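Local coordinates for protein exopolygalacturonate lyase (PDB 5A29) that probably cleaves pectate chains by beta-elimination, as a manganese-binding lyase of polysaccharide lyase family 2, at residues Glu174-His184 with Gly197-Phe208. Numbering follows the deposited sequence. Where two conformers were deposited one is given.
Sequences ERYIKAFWQAH and GSYSKNYDDKVF. With EDO (1,2-ethanediol), chain K; EDO (1,2-ethanediol), chain N.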
ATOM      1  N   GLU A 174      11.653 -12.263 -12.784  1.00 23.97           N
ATOM      2  CA  GLU A 174      13.081 -11.991 -12.411  0.50 24.58           C
ATOM      3  C   GLU A 174      13.626 -10.728 -13.067  1.00 24.06           C
ATOM      4  O   GLU A 174      14.193  -9.854 -12.385  1.00 24.34           O
ATOM      5  CB  GLU A 174      14.001 -13.159 -12.776  0.50 23.01           C
ATOM      6  CG  GLU A 174      15.473 -12.928 -12.424  0.50 22.40           C
ATOM      7  CD  GLU A 174      16.395 -13.942 -13.064  0.50 22.86           C
ATOM      8  OE1 GLU A 174      15.896 -15.040 -13.354  0.50 25.37           O
ATOM      9  OE2 GLU A 174      17.590 -13.642 -13.294  0.50 20.87           O
ATOM     10  N   ARG A 175      13.505 -10.602 -14.399  1.00 25.84           N
ATOM     11  CA  ARG A 175      13.985  -9.387 -15.053  1.00 25.71           C
ATOM     12  C   ARG A 175      13.305  -8.106 -14.547  1.00 26.32           C
ATOM     13  O   ARG A 175      13.941  -7.042 -14.417  1.00 24.82           O
ATOM     14  CB  ARG A 175      13.876  -9.427 -16.585  1.00 28.57           C
ATOM     15  CG  ARG A 175      14.765 -10.512 -17.231  1.00 32.07           C
ATOM     16  CD  ARG A 175      14.451 -10.637 -18.726  1.00 28.87           C
ATOM     17  NE  ARG A 175      14.207  -9.333 -19.395  1.00 33.51           N
ATOM     18  CZ  ARG A 175      15.139  -8.519 -19.880  1.00 35.66           C
ATOM     19  NH1 ARG A 175      16.428  -8.844 -19.796  1.00 37.20           N
ATOM     20  NH2 ARG A 175      14.776  -7.389 -20.472  1.00 33.03           N
ATOM     21  N   TYR A 176      12.008  -8.185 -14.291  1.00 23.27           N
ATOM     22  CA  TYR A 176      11.306  -7.021 -13.755  1.00 23.17           C
ATOM     23  C   TYR A 176      11.922  -6.524 -12.416  1.00 19.42           C
ATOM     24  O   TYR A 176      12.197  -5.334 -12.295  1.00 22.05           O
ATOM     25  CB  TYR A 176       9.781  -7.284 -13.573  1.00 21.96           C
ATOM     26  CG  TYR A 176       9.163  -6.078 -12.922  1.00 21.20           C
ATOM     27  CD1 TYR A 176       8.993  -4.920 -13.646  1.00 20.09           C
ATOM     28  CD2 TYR A 176       8.860  -6.087 -11.560  1.00 23.12           C
ATOM     29  CE1 TYR A 176       8.521  -3.780 -13.063  1.00 24.32           C
ATOM     30  CE2 TYR A 176       8.396  -4.932 -10.929  1.00 21.97           C
ATOM     31  CZ  TYR A 176       8.247  -3.801 -11.686  1.00 22.75           C
ATOM     32  OH  TYR A 176       7.746  -2.681 -11.125  1.00 24.38           O
ATOM     33  N   ILE A 177      12.041  -7.405 -11.429  1.00 19.56           N
ATOM     34  CA  ILE A 177      12.583  -7.018 -10.122  1.00 20.09           C
ATOM     35  C   ILE A 177      14.001  -6.407 -10.262  1.00 23.47           C
ATOM     36  O   ILE A 177      14.329  -5.391  -9.633  1.00 19.36           O
ATOM     37  CB  ILE A 177      12.573  -8.227  -9.165  1.00 19.71           C
ATOM     38  CG1 ILE A 177      11.106  -8.600  -8.837  1.00 20.36           C
ATOM     39  CG2 ILE A 177      13.374  -7.995  -7.880  1.00 16.84           C
ATOM     40  CD1 ILE A 177      11.013  -9.948  -8.119  1.00 15.96           C
ATOM     41  N   LYS A 178      14.849  -7.043 -11.086  1.00 20.31           N
ATOM     42  CA  LYS A 178      16.223  -6.508 -11.345  1.00 22.72           C
ATOM     43  C   LYS A 178      16.175  -5.164 -12.058  1.00 22.98           C
ATOM     44  O   LYS A 178      16.908  -4.251 -11.702  1.00 24.85           O
ATOM     45  CB  LYS A 178      17.036  -7.567 -12.150  1.00 22.42           C
ATOM     46  CG  LYS A 178      17.376  -8.788 -11.298  1.00 23.43           C
ATOM     47  CD  LYS A 178      18.208  -9.791 -12.168  1.00 24.47           C
ATOM     48  CE  LYS A 178      18.633 -10.981 -11.329  1.00 29.21           C
ATOM     49  NZ  LYS A 178      19.408 -11.964 -12.143  1.00 28.52           N
ATOM     50  N   ALA A 179      15.216  -4.986 -12.965  1.00 24.71           N
ATOM     51  CA  ALA A 179      15.070  -3.728 -13.698  1.00 23.45           C
ATOM     52  C   ALA A 179      14.512  -2.655 -12.793  1.00 22.87           C
ATOM     53  O   ALA A 179      14.881  -1.488 -12.909  1.00 22.48           O
ATOM     54  CB  ALA A 179      14.157  -3.891 -14.925  1.00 25.17           C
ATOM     55  N   PHE A 180      13.642  -3.051 -11.856  1.00 20.26           N
ATOM     56  CA  PHE A 180      12.996  -2.046 -10.942  1.00 19.59           C
ATOM     57  C   PHE A 180      14.151  -1.430 -10.080  1.00 20.38           C
ATOM     58  O   PHE A 180      14.294  -0.224  -9.946  1.00 21.48           O
ATOM     59  CB  PHE A 180      11.984  -2.881 -10.080  1.00 21.04           C
ATOM     60  CG  PHE A 180      11.250  -2.091  -9.005  1.00 21.57           C
ATOM     61  CD1 PHE A 180      11.006  -0.736  -9.137  1.00 23.87           C
ATOM     62  CD2 PHE A 180      10.749  -2.757  -7.907  1.00 23.80           C
ATOM     63  CE1 PHE A 180      10.255  -0.016  -8.169  1.00 25.04           C
ATOM     64  CE2 PHE A 180      10.020  -2.077  -6.906  1.00 22.93           C
ATOM     65  CZ  PHE A 180       9.809  -0.686  -7.017  1.00 25.12           C
ATOM     66  N   TRP A 181      14.930  -2.282  -9.442  1.00 21.20           N
ATOM     67  CA  TRP A 181      16.079  -1.793  -8.638  1.00 22.37           C
ATOM     68  C   TRP A 181      17.047  -0.956  -9.520  1.00 23.33           C
ATOM     69  O   TRP A 181      17.435   0.145  -9.155  1.00 20.94           O
ATOM     70  CB  TRP A 181      16.791  -2.954  -7.952  1.00 19.25           C
ATOM     71  CG  TRP A 181      16.207  -3.315  -6.612  1.00 22.95           C
ATOM     72  CD1 TRP A 181      14.984  -3.979  -6.367  1.00 21.01           C
ATOM     73  CD2 TRP A 181      16.784  -3.043  -5.329  1.00 23.52           C
ATOM     74  NE1 TRP A 181      14.803  -4.117  -4.995  1.00 19.91           N
ATOM     75  CE2 TRP A 181      15.894  -3.579  -4.343  1.00 23.43           C
ATOM     76  CE3 TRP A 181      18.005  -2.435  -4.903  1.00 23.93           C
ATOM     77  CZ2 TRP A 181      16.175  -3.516  -2.988  1.00 21.09           C
ATOM     78  CZ3 TRP A 181      18.278  -2.356  -3.554  1.00 22.28           C
ATOM     79  CH2 TRP A 181      17.381  -2.912  -2.598  1.00 22.61           C
ATOM     80  N   GLN A 182      17.395  -1.476 -10.691  1.00 24.53           N
ATOM     81  CA  GLN A 182      18.368  -0.784 -11.584  1.00 24.41           C
ATOM     82  C   GLN A 182      17.854   0.596 -12.000  1.00 27.15           C
ATOM     83  O   GLN A 182      18.583   1.572 -12.005  1.00 25.28           O
ATOM     84  CB  GLN A 182      18.667  -1.727 -12.796  1.00 25.21           C
ATOM     85  CG  GLN A 182      19.425  -1.054 -13.958  1.00 30.62           C
ATOM     86  CD  GLN A 182      20.929  -0.916 -13.651  1.00 36.14           C
ATOM     87  OE1 GLN A 182      21.356  -1.178 -12.545  1.00 40.47           O
ATOM     88  NE2 GLN A 182      21.712  -0.471 -14.624  1.00 41.66           N
ATOM     89  N   ALA A 183      16.559   0.746 -12.253  1.00 24.10           N
ATOM     90  CA  ALA A 183      16.037   1.998 -12.711  1.00 23.86           C
ATOM     91  C   ALA A 183      15.773   2.967 -11.591  1.00 24.98           C
ATOM     92  O   ALA A 183      15.677   4.128 -11.845  1.00 23.64           O
ATOM     93  CB  ALA A 183      14.728   1.784 -13.508  1.00 27.91           C
ATOM     94  N   HIS A 184      15.556   2.497 -10.376  1.00 21.84           N
ATOM     95  CA  HIS A 184      15.166   3.462  -9.322  1.00 23.61           C
ATOM     96  C   HIS A 184      16.279   3.781  -8.334  1.00 20.63           C
ATOM     97  O   HIS A 184      16.236   4.836  -7.716  1.00 26.09           O
ATOM     98  CB  HIS A 184      13.901   2.940  -8.598  1.00 22.38           C
ATOM     99  CG  HIS A 184      12.693   3.000  -9.475  1.00 23.23           C
ATOM    100  ND1 HIS A 184      11.782   4.037  -9.393  1.00 24.11           N
ATOM    101  CD2 HIS A 184      12.252   2.167 -10.457  1.00 24.26           C
ATOM    102  CE1 HIS A 184      10.842   3.851 -10.317  1.00 26.00           C
ATOM    103  NE2 HIS A 184      11.097   2.727 -10.968  1.00 25.28           N
ATOM    104  N   GLY A 197      11.149   6.058 -12.912  1.00 23.56           N
ATOM    105  CA  GLY A 197      12.124   5.146 -13.515  1.00 23.01           C
ATOM    106  C   GLY A 197      12.114   5.229 -15.038  1.00 24.88           C
ATOM    107  O   GLY A 197      11.014   5.352 -15.697  1.00 24.16           O
ATOM    108  N   SER A 198      13.312   5.220 -15.636  1.00 23.69           N
ATOM    109  CA  SER A 198      13.362   5.457 -17.084  1.00 26.21           C
ATOM    110  C   SER A 198      13.153   4.172 -17.886  1.00 22.78           C
ATOM    111  O   SER A 198      13.813   3.160 -17.610  1.00 28.16           O
ATOM    112  CB  SER A 198      14.740   6.046 -17.516  1.00 28.50           C
ATOM    113  OG  SER A 198      14.687   6.123 -18.935  1.00 29.42           O
ATOM    114  N   TYR A 199      12.266   4.210 -18.882  1.00 25.86           N
ATOM    115  CA  TYR A 199      12.146   3.070 -19.812  1.00 29.11           C
ATOM    116  C   TYR A 199      13.404   2.935 -20.758  1.00 34.84           C
ATOM    117  O   TYR A 199      13.511   1.947 -21.462  1.00 39.24           O
ATOM    118  CB  TYR A 199      10.832   3.077 -20.627  1.00 31.30           C
ATOM    119  CG  TYR A 199       9.601   2.790 -19.766  1.00 32.00           C
ATOM    120  CD1 TYR A 199       9.349   1.487 -19.277  1.00 29.50           C
ATOM    121  CD2 TYR A 199       8.761   3.818 -19.369  1.00 31.05           C
ATOM    122  CE1 TYR A 199       8.223   1.206 -18.497  1.00 27.72           C
ATOM    123  CE2 TYR A 199       7.640   3.555 -18.555  1.00 29.57           C
ATOM    124  CZ  TYR A 199       7.398   2.265 -18.112  1.00 26.39           C
ATOM    125  OH  TYR A 199       6.331   2.015 -17.276  1.00 27.80           O
ATOM    126  N   SER A 200      14.332   3.891 -20.698  1.00 34.89           N
ATOM    127  CA  SER A 200      15.612   3.822 -21.458  1.00 40.24           C
ATOM    128  C   SER A 200      16.787   3.363 -20.615  1.00 45.41           C
ATOM    129  O   SER A 200      17.893   3.388 -21.095  1.00 44.01           O
ATOM    130  CB  SER A 200      16.006   5.206 -21.948  1.00 34.01           C
ATOM    131  OG  SER A 200      14.962   5.779 -22.678  1.00 44.65           O
ATOM    132  N   LYS A 201      16.590   3.045 -19.338  1.00 37.55           N
ATOM    133  CA  LYS A 201      17.714   2.660 -18.494  1.00 35.94           C
ATOM    134  C   LYS A 201      18.129   1.287 -18.967  1.00 39.04           C
ATOM    135  O   LYS A 201      17.254   0.466 -19.214  1.00 34.95           O
ATOM    136  CB  LYS A 201      17.269   2.637 -17.017  1.00 33.99           C
ATOM    137  CG  LYS A 201      18.318   2.144 -16.053  1.00 30.78           C
ATOM    138  CD  LYS A 201      19.130   3.344 -15.561  1.00 34.14           C
ATOM    139  CE  LYS A 201      20.362   2.868 -14.780  1.00 32.48           C
ATOM    140  NZ  LYS A 201      21.256   4.051 -14.646  1.00 36.04           N
ATOM    141  N   ASN A 202      19.433   0.999 -19.114  1.00 32.25           N
ATOM    142  CA  ASN A 202      19.838  -0.387 -19.471  1.00 31.51           C
ATOM    143  C   ASN A 202      19.668  -1.451 -18.391  1.00 30.66           C
ATOM    144  O   ASN A 202      20.005  -1.245 -17.248  1.00 35.56           O
ATOM    145  CB  ASN A 202      21.295  -0.416 -19.977  1.00 33.62           C
ATOM    146  CG  ASN A 202      21.462   0.442 -21.216  1.00 36.20           C
ATOM    147  OD1 ASN A 202      21.276  -0.023 -22.340  1.00 45.04           O
ATOM    148  ND2 ASN A 202      21.687   1.720 -21.007  1.00 38.84           N
ATOM    149  N   TYR A 203      19.144  -2.601 -18.796  1.00 29.38           N
ATOM    150  CA  TYR A 203      18.994  -3.758 -17.955  1.00 31.43           C
ATOM    151  C   TYR A 203      20.352  -4.220 -17.483  1.00 37.87           C
ATOM    152  O   TYR A 203      21.294  -4.197 -18.254  1.00 37.65           O
ATOM    153  CB  TYR A 203      18.294  -4.892 -18.717  1.00 30.70           C
ATOM    154  CG  TYR A 203      18.128  -6.130 -17.862  1.00 30.48           C
ATOM    155  CD1 TYR A 203      17.171  -6.161 -16.835  1.00 28.21           C
ATOM    156  CD2 TYR A 203      18.923  -7.268 -18.050  1.00 31.66           C
ATOM    157  CE1 TYR A 203      17.031  -7.275 -16.005  1.00 25.86           C
ATOM    158  CE2 TYR A 203      18.771  -8.404 -17.231  1.00 30.59           C
ATOM    159  CZ  TYR A 203      17.794  -8.393 -16.219  1.00 29.30           C
ATOM    160  OH  TYR A 203      17.653  -9.469 -15.359  1.00 29.95           O
ATOM    161  N   ASP A 204      20.438  -4.717 -16.254  1.00 31.23           N
ATOM    162  CA  ASP A 204      21.661  -5.332 -15.757  1.00 31.88           C
ATOM    163  C   ASP A 204      21.362  -6.571 -14.934  1.00 32.61           C
ATOM    164  O   ASP A 204      20.830  -6.483 -13.809  1.00 27.23           O
ATOM    165  CB  ASP A 204      22.473  -4.299 -14.953  1.00 32.73           C
ATOM    166  CG  ASP A 204      23.769  -4.873 -14.354  1.00 36.83           C
ATOM    167  OD1 ASP A 204      24.102  -6.090 -14.503  1.00 30.92           O
ATOM    168  OD2 ASP A 204      24.408  -4.087 -13.622  1.00 36.44           O
ATOM    169  N   ASP A 205      21.681  -7.724 -15.511  1.00 25.58           N
ATOM    170  CA  ASP A 205      21.387  -8.986 -14.882  1.00 31.55           C
ATOM    171  C   ASP A 205      22.134  -9.146 -13.565  1.00 27.55           C
ATOM    172  O   ASP A 205      21.749  -9.959 -12.725  1.00 29.31           O
ATOM    173  CB  ASP A 205      21.657 -10.184 -15.826  1.00 31.38           C
ATOM    174  CG  ASP A 205      20.816 -11.378 -15.486  1.00 39.36           C
ATOM    175  OD1 ASP A 205      19.552 -11.269 -15.440  1.00 41.53           O
ATOM    176  OD2 ASP A 205      21.410 -12.413 -15.148  1.00 41.61           O
ATOM    177  N   LYS A 206      23.200  -8.373 -13.381  1.00 25.67           N
ATOM    178  CA  LYS A 206      24.040  -8.581 -12.188  1.00 27.79           C
ATOM    179  C   LYS A 206      23.892  -7.453 -11.177  1.00 28.26           C
ATOM    180  O   LYS A 206      24.729  -7.330 -10.265  1.00 26.22           O
ATOM    181  CB  LYS A 206      25.509  -8.704 -12.610  1.00 29.32           C
ATOM    182  CG  LYS A 206      25.652  -9.836 -13.644  1.00 32.75           C
ATOM    183  CD  LYS A 206      27.097 -10.089 -14.077  1.00 42.22           C
ATOM    184  CE  LYS A 206      27.761 -11.129 -13.206  1.00 61.06           C
ATOM    185  NZ  LYS A 206      28.361 -10.498 -11.982  1.00 74.11           N
ATOM    186  N   VAL A 207      22.803  -6.674 -11.324  1.00 25.67           N
ATOM    187  CA  VAL A 207      22.442  -5.611 -10.356  1.00 25.55           C
ATOM    188  C   VAL A 207      22.651  -5.995  -8.882  1.00 23.83           C
ATOM    189  O   VAL A 207      23.250  -5.207  -8.138  1.00 29.14           O
ATOM    190  CB  VAL A 207      21.046  -4.990 -10.654  1.00 26.13           C
ATOM    191  CG1 VAL A 207      19.916  -6.037 -10.428  1.00 22.15           C
ATOM    192  CG2 VAL A 207      20.831  -3.670  -9.890  1.00 26.83           C
ATOM    193  N   PHE A 208      22.215  -7.166  -8.414  1.00 23.45           N
ATOM    194  CA  PHE A 208      22.283  -7.455  -6.968  1.00 24.54           C
ATOM    195  C   PHE A 208      23.668  -8.012  -6.550  1.00 27.02           C
ATOM    196  O   PHE A 208      23.912  -8.328  -5.378  1.00 27.90           O
ATOM    197  CB  PHE A 208      21.193  -8.414  -6.549  1.00 21.90           C
ATOM    198  CG  PHE A 208      19.813  -7.795  -6.597  1.00 25.69           C
ATOM    199  CD1 PHE A 208      19.476  -6.772  -5.694  1.00 23.53           C
ATOM    200  CD2 PHE A 208      18.851  -8.252  -7.514  1.00 23.92           C
ATOM    201  CE1 PHE A 208      18.175  -6.231  -5.689  1.00 23.28           C
ATOM    202  CE2 PHE A 208      17.559  -7.665  -7.558  1.00 23.10           C
ATOM    203  CZ  PHE A 208      17.245  -6.643  -6.636  1.00 20.64           C
TER
HETATM  204  C1  EDO K1575      26.689  -4.267 -11.186  1.00 40.54           C
HETATM  205  O1  EDO K1575      27.003  -4.395 -12.579  1.00 41.27           O
HETATM  206  C2  EDO K1575      26.911  -5.631 -10.575  1.00 44.84           C
HETATM  207  O2  EDO K1575      28.300  -5.919 -10.765  1.00 54.56           O
HETATM  208  C1  EDO N1578      25.617  -8.403  -2.360  1.00 34.64           C
HETATM  209  O1  EDO N1578      25.815  -9.146  -3.558  1.00 36.40           O
HETATM  210  C2  EDO N1578      26.243  -9.189  -1.213  1.00 42.64           C
HETATM  211  O2  EDO N1578      25.601 -10.443  -1.180  1.00 46.23           O
HETATM  212  O   HOH W   1      18.725  -4.694 -13.970  1.00 32.24           O
HETATM  213  O   HOH W   2      23.741  -2.482 -11.686  1.00 36.85           O
HETATM  214  O   HOH W   3      15.806   5.197 -14.492  1.00 30.34           O
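A salt-bridge network ties helix 170-184 to the loop that returns along it. Lys-178 runs fully extended and carries NZ between Glu-174 and Asp-205. Lys-178 NZ lies 2.7 Å from Glu-174 OE2 in one of two Glu-174 conformers, on the anti side of that carboxylate. Lys-178 NZ also donates to Asp-205 O at 3.1 Å, in the carbonyl plane, and more weakly to Asp-205 OD1; Asn-255 O is a further partner. The ammonium charge probably offsets the closeness of the two carboxylates. Tyr-203 OH donates to the anti lone pair of Asp-205 OD1 at 2.6 Å, with OD1 in the phenol plane. Arg-175 bends at chi3 (40°) and brings NH1 over one face of that ring, toward its rim, with the guanidinium tilted; Arg-175 CZ is 4.2 Å from the Tyr-203 centroid, a cation-pi contact.

The loop follows the helix from Gly-197, next to the manganese ligand His-196, to the type I turn 204-207. Asp-204 OD1 makes an Asx turn there by accepting from Lys-206 N. Gln-182 NE2 donates a bent hydrogen bond to Asn-202 O at 3.2 Å (N-H...O angle 141°). One water joins Gln-182 OE1 to Asp-204 OD2. Past the turn, Phe-208 sets its edge on the pyrrole face of Trp-181, planes at 64°; Trp-181 NE1 hydrogen-bonds Leu-240 O. Gly-197 CA sits over the His-184 ring, 4.0 Å from its centroid. His-184 NE2 hydrogen-bonds His-153 ND1, and His-184 ND1 hydrogen-bonds Gly-194 O.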